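Ethyl acetate hydrolase (PDB 5EFZ) hydrolyses ethyl acetate to ethanol and acetate, a step in the breakdown of short-chain methyl ketones, and works as a homodimer. Local coordinates at residues T235-A240 / F338-Q343; E231-G236 / E244-F249; T66-T71 / K221-M226; Y298-S303 / D349-E354. All coordinates share one frame; numbering follows the deposited sequence.

Interaction 1. Residues T235-A240 / F338-Q343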
# COMPACT_ATOMS: atom_id res chain seq x y z
N THR A 235 -16.06 -0.30 -3.69
CA THR A 235 -17.28 0.21 -4.33
C THR A 235 -17.46 -0.36 -5.73
O THR A 235 -18.40 -0.02 -6.44
CB THR A 235 -17.30 1.74 -4.40
OG1 THR A 235 -16.22 2.20 -5.22
CG2 THR A 235 -17.20 2.36 -3.01
N GLY A 236 -16.55 -1.25 -6.13
CA GLY A 236 -16.72 -1.99 -7.37
C GLY A 236 -16.38 -1.24 -8.64
O GLY A 236 -16.91 -1.57 -9.71
N ARG A 237 -15.44 -0.30 -8.56
CA ARG A 237 -14.99 0.45 -9.74
C ARG A 237 -14.43 -0.47 -10.83
O ARG A 237 -14.62 -0.21 -12.02
CB ARG A 237 -13.93 1.50 -9.37
CG ARG A 237 -14.50 2.75 -8.69
CD ARG A 237 -15.24 3.67 -9.72
NE ARG A 237 -14.27 4.20 -10.67
CZ ARG A 237 -14.52 4.46 -11.95
NH1 ARG A 237 -15.72 4.23 -12.44
NH2 ARG A 237 -13.55 4.92 -12.74
N HIS A 238 -13.75 -1.53 -10.43
CA HIS A 238 -13.18 -2.47 -11.38
C HIS A 238 -14.30 -3.12 -12.19
O HIS A 238 -14.15 -3.33 -13.40
CB HIS A 238 -12.30 -3.51 -10.65
CG HIS A 238 -12.97 -4.23 -9.51
ND1 HIS A 238 -13.51 -3.58 -8.43
CD2 HIS A 238 -13.10 -5.56 -9.26
CE1 HIS A 238 -14.00 -4.47 -7.58
NE2 HIS A 238 -13.76 -5.68 -8.05
N LYS A 239 -15.46 -3.36 -11.55
CA LYS A 239 -16.60 -3.91 -12.26
C LYS A 239 -17.20 -2.87 -13.22
O LYS A 239 -17.56 -3.19 -14.35
CB LYS A 239 -17.66 -4.42 -11.28
CG LYS A 239 -17.12 -5.53 -10.38
CD LYS A 239 -18.14 -6.00 -9.37
CE LYS A 239 -17.55 -7.06 -8.44
NZ LYS A 239 -18.59 -7.54 -7.48
N ALA A 240 -17.27 -1.62 -12.78
CA ALA A 240 -17.76 -0.56 -13.66
C ALA A 240 -16.87 -0.46 -14.89
O ALA A 240 -17.35 -0.21 -15.99
CB ALA A 240 -17.82 0.76 -12.94
N PHE A 338 -4.59 7.25 -15.42
CA PHE A 338 -4.80 6.48 -16.65
C PHE A 338 -6.13 6.84 -17.34
O PHE A 338 -6.46 6.28 -18.39
CB PHE A 338 -4.76 4.99 -16.34
CG PHE A 338 -3.36 4.44 -16.18
CD1 PHE A 338 -2.24 5.30 -16.17
CD2 PHE A 338 -3.15 3.07 -16.07
CE1 PHE A 338 -0.94 4.79 -16.03
CE2 PHE A 338 -1.85 2.55 -15.96
CZ PHE A 338 -0.75 3.41 -15.94
N GLY A 339 -6.87 7.77 -16.77
CA GLY A 339 -8.11 8.20 -17.41
C GLY A 339 -9.33 7.33 -17.17
O GLY A 339 -10.28 7.37 -17.94
N THR A 340 -9.31 6.54 -16.09
CA THR A 340 -10.44 5.70 -15.74
C THR A 340 -11.65 6.45 -15.17
O THR A 340 -12.79 5.95 -15.21
CB THR A 340 -10.01 4.66 -14.67
OG1 THR A 340 -9.28 5.34 -13.63
CG2 THR A 340 -9.07 3.62 -15.32
N ASP A 341 -11.40 7.63 -14.62
CA ASP A 341 -12.39 8.40 -13.88
C ASP A 341 -12.71 9.70 -14.63
O ASP A 341 -11.94 10.69 -14.57
CB ASP A 341 -11.88 8.69 -12.48
CG ASP A 341 -12.90 9.44 -11.63
OD1 ASP A 341 -13.91 9.97 -12.17
OD2 ASP A 341 -12.68 9.53 -10.41
N ALA A 342 -13.81 9.68 -15.36
CA ALA A 342 -14.21 10.82 -16.17
C ALA A 342 -14.56 12.05 -15.29
O ALA A 342 -14.41 13.18 -15.74
CB ALA A 342 -15.39 10.44 -17.08
N GLN A 343 -15.04 11.83 -14.06
CA GLN A 343 -15.30 12.97 -13.15
C GLN A 343 -14.00 13.71 -12.85
O GLN A 343 -13.94 14.94 -12.84
CB GLN A 343 -15.93 12.54 -11.80
CG GLN A 343 -17.31 11.98 -11.88
CD GLN A 343 -18.43 13.03 -11.90
OE1 GLN A 343 -19.04 13.24 -12.93
NE2 GLN A 343 -18.75 13.61 -10.73

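Interaction 2. Residues E231-G236 / E244-F249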
# COMPACT_ATOMS: atom_id res chain seq x y z
N GLU A 231 -11.08 1.97 -1.48
CA GLU A 231 -12.43 2.39 -1.87
C GLU A 231 -12.76 2.07 -3.32
O GLU A 231 -13.91 1.73 -3.64
CB GLU A 231 -12.61 3.90 -1.66
CG GLU A 231 -13.04 4.30 -0.28
CD GLU A 231 -14.35 3.67 0.13
OE1 GLU A 231 -15.44 4.24 -0.12
OE2 GLU A 231 -14.30 2.57 0.70
N PHE A 232 -11.77 2.21 -4.20
CA PHE A 232 -11.90 1.81 -5.61
C PHE A 232 -12.51 0.41 -5.70
O PHE A 232 -13.50 0.16 -6.42
CB PHE A 232 -10.53 1.86 -6.29
CG PHE A 232 -10.51 1.43 -7.77
CD1 PHE A 232 -10.77 2.36 -8.77
CD2 PHE A 232 -10.09 0.15 -8.13
CE1 PHE A 232 -10.69 2.00 -10.16
CE2 PHE A 232 -9.99 -0.22 -9.47
CZ PHE A 232 -10.30 0.70 -10.49
N PHE A 233 -11.90 -0.51 -4.97
CA PHE A 233 -12.34 -1.91 -5.00
C PHE A 233 -13.57 -2.14 -4.19
O PHE A 233 -14.45 -2.90 -4.61
CB PHE A 233 -11.21 -2.84 -4.53
CG PHE A 233 -10.00 -2.78 -5.44
CD1 PHE A 233 -10.07 -3.33 -6.72
CD2 PHE A 233 -8.82 -2.16 -5.04
CE1 PHE A 233 -8.96 -3.28 -7.58
CE2 PHE A 233 -7.73 -2.09 -5.91
CZ PHE A 233 -7.81 -2.64 -7.17
N ARG A 234 -13.68 -1.50 -3.03
CA ARG A 234 -14.83 -1.74 -2.19
C ARG A 234 -16.11 -1.37 -2.92
O ARG A 234 -17.14 -2.05 -2.76
CB ARG A 234 -14.76 -0.96 -0.86
CG ARG A 234 -16.01 -1.24 0.03
CD ARG A 234 -16.05 -0.41 1.31
NE ARG A 234 -16.36 1.01 1.07
CZ ARG A 234 -17.59 1.51 0.94
NH1 ARG A 234 -18.64 0.71 1.00
NH2 ARG A 234 -17.76 2.81 0.72
N THR A 235 -16.06 -0.30 -3.69
CA THR A 235 -17.28 0.21 -4.33
C THR A 235 -17.46 -0.36 -5.73
O THR A 235 -18.40 -0.02 -6.44
CB THR A 235 -17.30 1.74 -4.40
OG1 THR A 235 -16.22 2.20 -5.22
CG2 THR A 235 -17.20 2.36 -3.01
N GLY A 236 -16.55 -1.25 -6.13
CA GLY A 236 -16.72 -1.99 -7.37
C GLY A 236 -16.38 -1.24 -8.64
O GLY A 236 -16.91 -1.57 -9.71
N GLU A 244 -15.13 -8.41 -14.02
CA GLU A 244 -16.07 -9.09 -13.12
C GLU A 244 -15.58 -9.25 -11.68
O GLU A 244 -16.38 -9.33 -10.75
CB GLU A 244 -16.39 -10.47 -13.66
CG GLU A 244 -17.14 -10.47 -14.96
CD GLU A 244 -17.39 -11.87 -15.48
OE1 GLU A 244 -16.77 -12.82 -14.94
OE2 GLU A 244 -18.23 -12.03 -16.40
N SER A 245 -14.27 -9.35 -11.51
CA SER A 245 -13.67 -9.72 -10.22
C SER A 245 -12.29 -9.10 -10.08
O SER A 245 -11.73 -8.64 -11.08
CB SER A 245 -13.56 -11.24 -10.10
OG SER A 245 -12.64 -11.72 -11.06
N MET A 246 -11.74 -9.08 -8.87
CA MET A 246 -10.37 -8.65 -8.68
C MET A 246 -9.44 -9.51 -9.53
O MET A 246 -8.50 -8.97 -10.13
CB MET A 246 -9.99 -8.71 -7.20
CG MET A 246 -9.74 -7.33 -6.61
SD MET A 246 -8.09 -6.64 -6.94
CE MET A 246 -7.38 -7.70 -5.70
N GLN A 247 -9.69 -10.82 -9.60
CA GLN A 247 -8.82 -11.67 -10.41
C GLN A 247 -8.84 -11.22 -11.88
O GLN A 247 -7.79 -11.10 -12.50
CB GLN A 247 -9.21 -13.15 -10.30
CG GLN A 247 -8.22 -14.11 -10.98
CD GLN A 247 -8.49 -15.60 -10.70
OE1 GLN A 247 -9.39 -15.96 -9.94
NE2 GLN A 247 -7.67 -16.46 -11.30
N MET A 248 -10.02 -10.92 -12.42
CA MET A 248 -10.12 -10.52 -13.83
C MET A 248 -9.45 -9.16 -14.07
O MET A 248 -8.86 -8.92 -15.13
CB MET A 248 -11.58 -10.46 -14.30
CG MET A 248 -12.20 -11.83 -14.58
SD MET A 248 -11.06 -12.85 -15.55
CE MET A 248 -10.68 -14.16 -14.39
N PHE A 249 -9.56 -8.26 -13.09
CA PHE A 249 -8.92 -6.95 -13.17
C PHE A 249 -7.40 -7.04 -13.11
O PHE A 249 -6.67 -6.41 -13.90
CB PHE A 249 -9.44 -6.06 -12.05
CG PHE A 249 -8.91 -4.66 -12.10
CD1 PHE A 249 -9.36 -3.77 -13.07
CD2 PHE A 249 -7.97 -4.24 -11.18
CE1 PHE A 249 -8.86 -2.45 -13.12
CE2 PHE A 249 -7.49 -2.93 -11.22
CZ PHE A 249 -7.92 -2.05 -12.19

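Interaction 3. Residues T66-T71 / K221-M226. With ACT (acetate ion), chain O.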
# COMPACT_ATOMS: atom_id res chain seq x y z
N THR A 66 6.37 12.67 -19.61
CA THR A 66 5.64 11.40 -19.47
C THR A 66 5.97 10.77 -18.12
O THR A 66 6.95 11.16 -17.44
CB THR A 66 5.98 10.42 -20.63
OG1 THR A 66 7.37 10.12 -20.58
CG2 THR A 66 5.69 11.08 -22.03
N TRP A 67 5.15 9.80 -17.72
CA TRP A 67 5.25 9.25 -16.38
C TRP A 67 5.88 7.87 -16.41
O TRP A 67 6.31 7.38 -17.46
CB TRP A 67 3.86 9.19 -15.72
CG TRP A 67 2.79 8.50 -16.52
CD1 TRP A 67 2.85 7.25 -17.11
CD2 TRP A 67 1.46 9.00 -16.78
NE1 TRP A 67 1.65 6.96 -17.73
CE2 TRP A 67 0.78 8.02 -17.55
CE3 TRP A 67 0.79 10.18 -16.44
CZ2 TRP A 67 -0.54 8.19 -17.98
CZ3 TRP A 67 -0.53 10.35 -16.87
CH2 TRP A 67 -1.18 9.36 -17.63
N TYR A 68 5.96 7.26 -15.23
CA TYR A 68 6.59 5.94 -15.09
C TYR A 68 5.89 4.89 -15.97
O TYR A 68 4.69 4.74 -15.85
CB TYR A 68 6.55 5.49 -13.63
CG TYR A 68 7.07 4.06 -13.48
CD1 TYR A 68 8.43 3.79 -13.39
CD2 TYR A 68 6.18 2.98 -13.42
CE1 TYR A 68 8.91 2.47 -13.26
CE2 TYR A 68 6.65 1.64 -13.29
CZ TYR A 68 8.01 1.42 -13.21
OH TYR A 68 8.45 0.13 -13.10
N SER A 69 6.67 4.17 -16.80
CA SER A 69 6.19 3.11 -17.69
C SER A 69 5.38 3.65 -18.88
O SER A 69 4.94 2.89 -19.74
CB SER A 69 5.37 2.03 -16.94
OG SER A 69 4.04 2.47 -16.66
N GLY A 70 5.23 4.96 -18.95
CA GLY A 70 4.34 5.57 -19.92
C GLY A 70 5.06 6.14 -21.14
O GLY A 70 6.30 6.24 -21.19
N THR A 71 4.26 6.49 -22.14
CA THR A 71 4.79 7.12 -23.33
C THR A 71 3.91 8.31 -23.69
O THR A 71 2.87 8.56 -23.05
CB THR A 71 4.84 6.18 -24.56
OG1 THR A 71 3.49 5.88 -24.96
CG2 THR A 71 5.63 4.86 -24.25
N LYS A 221 1.08 -6.86 -9.73
CA LYS A 221 0.26 -7.07 -8.53
C LYS A 221 0.54 -5.99 -7.49
O LYS A 221 -0.37 -5.50 -6.81
CB LYS A 221 0.53 -8.44 -7.91
CG LYS A 221 -0.14 -9.59 -8.63
CD LYS A 221 -0.03 -10.81 -7.70
CE LYS A 221 -0.58 -12.07 -8.28
NZ LYS A 221 -0.39 -13.20 -7.30
N LEU A 222 1.81 -5.61 -7.35
CA LEU A 222 2.16 -4.55 -6.40
C LEU A 222 1.54 -3.23 -6.81
O LEU A 222 1.10 -2.45 -5.95
CB LEU A 222 3.67 -4.40 -6.28
CG LEU A 222 4.33 -5.56 -5.56
CD1 LEU A 222 5.84 -5.65 -5.94
CD2 LEU A 222 4.18 -5.38 -4.04
N TRP A 223 1.51 -2.95 -8.10
CA TRP A 223 0.83 -1.77 -8.62
C TRP A 223 -0.67 -1.82 -8.36
O TRP A 223 -1.30 -0.79 -8.14
CB TRP A 223 1.09 -1.61 -10.13
CG TRP A 223 2.31 -0.80 -10.38
CD1 TRP A 223 3.54 -1.25 -10.83
CD2 TRP A 223 2.44 0.62 -10.19
NE1 TRP A 223 4.41 -0.18 -10.94
CE2 TRP A 223 3.77 0.97 -10.57
CE3 TRP A 223 1.56 1.63 -9.77
CZ2 TRP A 223 4.24 2.30 -10.50
CZ3 TRP A 223 2.04 2.95 -9.70
CH2 TRP A 223 3.36 3.27 -10.09
N THR A 224 -1.26 -3.00 -8.37
CA THR A 224 -2.68 -3.11 -8.09
C THR A 224 -2.96 -2.77 -6.62
O THR A 224 -3.97 -2.14 -6.27
CB THR A 224 -3.21 -4.53 -8.38
OG1 THR A 224 -2.79 -4.93 -9.71
CG2 THR A 224 -4.77 -4.55 -8.29
N LEU A 225 -2.07 -3.24 -5.75
CA LEU A 225 -2.16 -3.02 -4.32
C LEU A 225 -2.08 -1.52 -3.95
O LEU A 225 -2.83 -1.04 -3.09
CB LEU A 225 -1.03 -3.78 -3.60
CG LEU A 225 -0.95 -3.54 -2.09
CD1 LEU A 225 -2.16 -4.16 -1.38
CD2 LEU A 225 0.32 -4.12 -1.53
N MET A 226 -1.16 -0.80 -4.59
CA MET A 226 -0.83 0.59 -4.21
C MET A 226 -1.36 1.65 -5.18
O MET A 226 -1.40 2.81 -4.83
CB MET A 226 0.70 0.78 -4.10
CG MET A 226 1.33 -0.01 -2.93
SD MET A 226 0.80 0.56 -1.33
CE MET A 226 1.35 2.27 -1.31
C ACT O . 3.74 7.16 -12.48
O ACT O . 3.48 7.05 -11.25
OXT ACT O . 4.70 7.93 -12.81
CH3 ACT O . 2.93 6.42 -13.49

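Interaction 4. Residues Y298-S303 / D349-E354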
# COMPACT_ATOMS: atom_id res chain seq x y z
N TYR A 298 -0.30 25.22 -9.73
CA TYR A 298 -1.36 24.42 -9.10
C TYR A 298 -0.77 23.07 -8.65
O TYR A 298 -0.18 22.33 -9.45
CB TYR A 298 -2.53 24.15 -10.08
CG TYR A 298 -3.46 25.31 -10.31
CD1 TYR A 298 -3.20 26.57 -9.79
CD2 TYR A 298 -4.61 25.15 -11.09
CE1 TYR A 298 -4.07 27.65 -10.04
CE2 TYR A 298 -5.48 26.21 -11.34
CZ TYR A 298 -5.20 27.44 -10.81
OH TYR A 298 -6.06 28.48 -11.06
N VAL A 299 -0.93 22.77 -7.36
CA VAL A 299 -0.49 21.51 -6.78
C VAL A 299 -1.73 20.65 -6.63
O VAL A 299 -2.68 21.05 -5.93
CB VAL A 299 0.19 21.72 -5.40
CG1 VAL A 299 0.60 20.35 -4.78
CG2 VAL A 299 1.39 22.69 -5.52
N MET A 300 -1.76 19.53 -7.35
CA MET A 300 -3.00 18.76 -7.52
C MET A 300 -2.81 17.28 -7.22
O MET A 300 -2.77 16.46 -8.13
CB MET A 300 -3.55 18.98 -8.95
CG MET A 300 -3.78 20.49 -9.26
SD MET A 300 -4.48 20.75 -10.90
CE MET A 300 -6.07 20.04 -10.71
N PRO A 301 -2.73 16.93 -5.93
CA PRO A 301 -2.73 15.50 -5.61
C PRO A 301 -4.10 14.88 -5.92
O PRO A 301 -5.08 15.62 -6.04
CB PRO A 301 -2.48 15.48 -4.10
CG PRO A 301 -3.10 16.82 -3.60
CD PRO A 301 -2.74 17.79 -4.73
N ILE A 302 -4.16 13.56 -6.03
CA ILE A 302 -5.42 12.84 -6.19
C ILE A 302 -5.81 12.40 -4.79
O ILE A 302 -4.96 11.90 -4.06
CB ILE A 302 -5.27 11.67 -7.17
CG1 ILE A 302 -5.04 12.25 -8.60
CG2 ILE A 302 -6.49 10.68 -7.08
CD1 ILE A 302 -4.60 11.22 -9.65
N SER A 303 -7.07 12.64 -4.42
CA SER A 303 -7.51 12.48 -3.04
C SER A 303 -7.16 11.13 -2.41
O SER A 303 -6.72 11.07 -1.24
CB SER A 303 -9.04 12.74 -2.93
OG SER A 303 -9.77 11.81 -3.73
N ASP A 349 -9.77 19.40 -16.14
CA ASP A 349 -9.89 20.33 -17.27
C ASP A 349 -10.28 21.71 -16.76
O ASP A 349 -9.80 22.75 -17.29
CB ASP A 349 -10.93 19.84 -18.30
CG ASP A 349 -10.32 18.89 -19.34
OD1 ASP A 349 -9.08 18.90 -19.52
OD2 ASP A 349 -11.08 18.14 -19.99
N ALA A 350 -11.16 21.72 -15.76
CA ALA A 350 -11.66 22.99 -15.20
C ALA A 350 -10.52 23.74 -14.50
O ALA A 350 -10.36 24.96 -14.70
CB ALA A 350 -12.83 22.73 -14.25
N HIS A 351 -9.73 23.03 -13.70
CA HIS A 351 -8.59 23.67 -13.02
C HIS A 351 -7.55 24.15 -14.05
O HIS A 351 -7.05 25.28 -13.97
CB HIS A 351 -7.90 22.71 -12.03
CG HIS A 351 -8.72 22.37 -10.83
ND1 HIS A 351 -9.30 23.32 -10.01
CD2 HIS A 351 -9.06 21.18 -10.29
CE1 HIS A 351 -9.95 22.73 -9.03
NE2 HIS A 351 -9.82 21.42 -9.17
N LEU A 352 -7.23 23.30 -15.01
CA LEU A 352 -6.23 23.69 -16.01
C LEU A 352 -6.68 24.88 -16.86
O LEU A 352 -5.86 25.73 -17.23
CB LEU A 352 -5.90 22.52 -16.93
CG LEU A 352 -5.07 21.37 -16.33
CD1 LEU A 352 -4.81 20.33 -17.42
CD2 LEU A 352 -3.76 21.86 -15.69
N ALA A 353 -7.96 24.94 -17.20
CA ALA A 353 -8.46 26.06 -17.99
C ALA A 353 -8.34 27.35 -17.16
O ALA A 353 -8.01 28.42 -17.68
CB ALA A 353 -9.91 25.81 -18.44
N GLU A 354 -8.57 27.24 -15.86
CA GLU A 354 -8.50 28.40 -14.99
C GLU A 354 -7.05 28.85 -14.88
O GLU A 354 -6.75 30.03 -14.95
CB GLU A 354 -9.07 28.09 -13.61
CG GLU A 354 -8.98 29.26 -12.65
CD GLU A 354 -9.71 29.02 -11.34
OE1 GLU A 354 -10.47 28.03 -11.24
OE2 GLU A 354 -9.52 29.83 -10.42

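Interaction 1. Residues T235-A240 / F338-Q343
Arg237 NH2 donates to the backbone carbonyl of Thr340, bridging helix 237-240 and the turn that leads into the last helix of this alpha/beta hydrolase, 342-356. The N to O distance, Arg237 NH2 to Thr340 O, is 2.8 Å, but the N-H...O angle of 136° shows a bent bond. The acceptor lies almost in the guanidinium plane, whereas the nitrogen stands above the plane of the carbonyl. Arg237 NH2 also passes Asp341 CA at 3.8 Å and Thr340 CB at 4.0 Å, so the contact rests almost entirely on this nitrogen, and the buried area is just 89 Å². Arg237 gets there by folding: its chain bends at chi2 (-74°) and again at chi3 (-66°).

A second shell fixes both partners. Asp332 OD2 forms a salt bridge with Arg237 NH2 and a hydrogen bond with Thr340 OG1, tying the two residues through one carboxylate oxygen. Asp341 OD2 is bonded to Ser330 OG. On the other side, Gly236 ends the preceding helix in a Schellman motif and is also the N-cap of helix 237-240, which sets where Arg237 starts. Asp341 caps helix 342-356, its OD1 accepting a bond from Met344 N and a weak one from Gln343 N at 2.9 Å.

Interaction 2. Residues E231-G236 / E244-F249
A thioether sulfur packs obliquely against a phenylalanine ring here: Met246 SD lies 3.5 Å from Phe233 CE1 and 31° off the ring normal, a Met-aromatic contact. It belongs to an aromatic cluster of Phe232, Phe233 and Phe249 that joins helix 230-234 to helix 246-258 in this alpha/beta hydrolase. Bends at chi2 and chi3 curl the Met246 chain, whose CG also touches Phe233 CD1 at 4.0 Å.

Phe249 completes the cluster by meeting two rings. Phe249 CD2 comes in near the plane of the Phe233 ring, at the edge, 3.9 Å from Phe233 CE1, with the planes 73° apart. Phe249 CZ approaches Phe232 CE2, also at 3.9 Å, where the planes are inclined at 52°. Within 231-236, Phe232 CD2 sits over the centre of the Phe233 ring. Replacing Phe233 by an alanine would probably leave Met246 SD without its aromatic partner and open a gap beside Phe249.

Trp228 stacks on Phe232 and meets Phe249 edge-to-face, while Leu186 of the second subunit packs on Met246. Ser245 is the N-cap of helix 246-258, Ser245 OG accepting from Met248 N at 3.1 Å.

Interaction 3. Residues T66-T71 / K221-M226
Tyr68, in the loop after strand 61-65, touches Trp223 of helix 213-227 beside the inferred active site; Trp67 comes just before it. Trp67 CG lies 3.7 Å from the acetate methyl carbon, CH3. Next, the backbone N of Tyr68 donates to acetate OXT at 2.8 Å in a fairly straight bond (161°). With Tyr68 CG anti to the backbone N (chi1 174°), the ring extends to the indole, where Tyr68 CD2 is 3.6 Å from Trp223 CZ2. Tyr68 CE2 likewise lies 3.7 Å from Trp223 NE1. The planes differ by only 24°, yet the rings are slid apart, the centroids of the Tyr68 ring and the six-membered ring of Trp223 being 5.7 Å from each other, so overlap is slight. Ser69 and Gly70 finish a type II turn, closed by Gly70 N to Trp67 O at 3.0 Å, and Thr71 caps helix 72-79.

Phe258 stacks on Trp223, which lies close to His334. An alanine in place of Trp223 would probably leave CD2 and CE2 of Tyr68 without their neighbour and Phe258 without its stacking partner. Acetate, probably from the crystallisation liquor, is also bonded to Ser151 OG, His334 NE2 and Met152 N. Backbone donors from Tyr68 and Met152 gripping an acetate beside the inferred nucleophile Ser151 are consistent with the oxyanion hole and Ser-His-Asp triad of an alpha/beta hydrolase.

Interaction 4. Residues Y298-S303 / D349-E354
Met300 and His351 make the close part of this contact, with Met300 CE only 3.2 Å from His351 CD2. Met300 CE also sits 3.5 Å from His351 CB, so it lies against both the ring and its stem, approaching the imidazole obliquely. The Met300 chain runs straight through chi2 (-178°) and turns at chi3 (67°), which bends the methyl onto the histidine. Tyr298, two residues earlier on the strand, faces the same helix. Its ring edge comes up to the backbone, Tyr298 CE2 reaching 3.2 Å from His351 O, and the oxygen lies near the ring plane.

The contact thins toward Glu354, which is exposed. There Tyr298 OH passes 3.4 Å from Glu354 CG, touching the aliphatic part of the chain, and ring and carboxylate planes are perpendicular. The carboxylate itself turns to Arg326, which forms a salt bridge with Glu354 OE2 and also bonds His351 ND1; one arginine thus holds the polar ends of both helix residues.

Strand 298-300 and helix 349-354 run nearly antiparallel, at 167°, with axes 10.7 Å apart. On the sheet side, backbone hydrogen bonds join Tyr298 and Met300 to strand 170-174, while Val299 bonds to Glu324 and Arg326. The strand is therefore an inner one of the central sheet, and its packing under the C-terminal helix 342-356 is the helix-on-sheet layer of the alpha/beta hydrolase fold.

How the interactions relate
From the N terminus, the loop 66-71 after strand 61-65 comes first, and interaction 3 closes on helix 213-227 about 150 residues later, before any other contact opens. Interaction 2 then closes a short loop of helices, with only seven residues between its segments. Interaction 1 starts from the same stretch, sharing Thr235 and Gly236, but reaches forward to 338-343. Interaction 4 opens inside that long loop and closes beyond it, so interactions 1 and 4 cross, both using helix 342-356. Interactions 2 and 3 touch where Phe233 CZ meets Thr224 CG2 at 3.8 Å. Interaction 1 ties helix 237-240 to the start of helix 342-356, and interaction 4 ties that helix to strand 296-300.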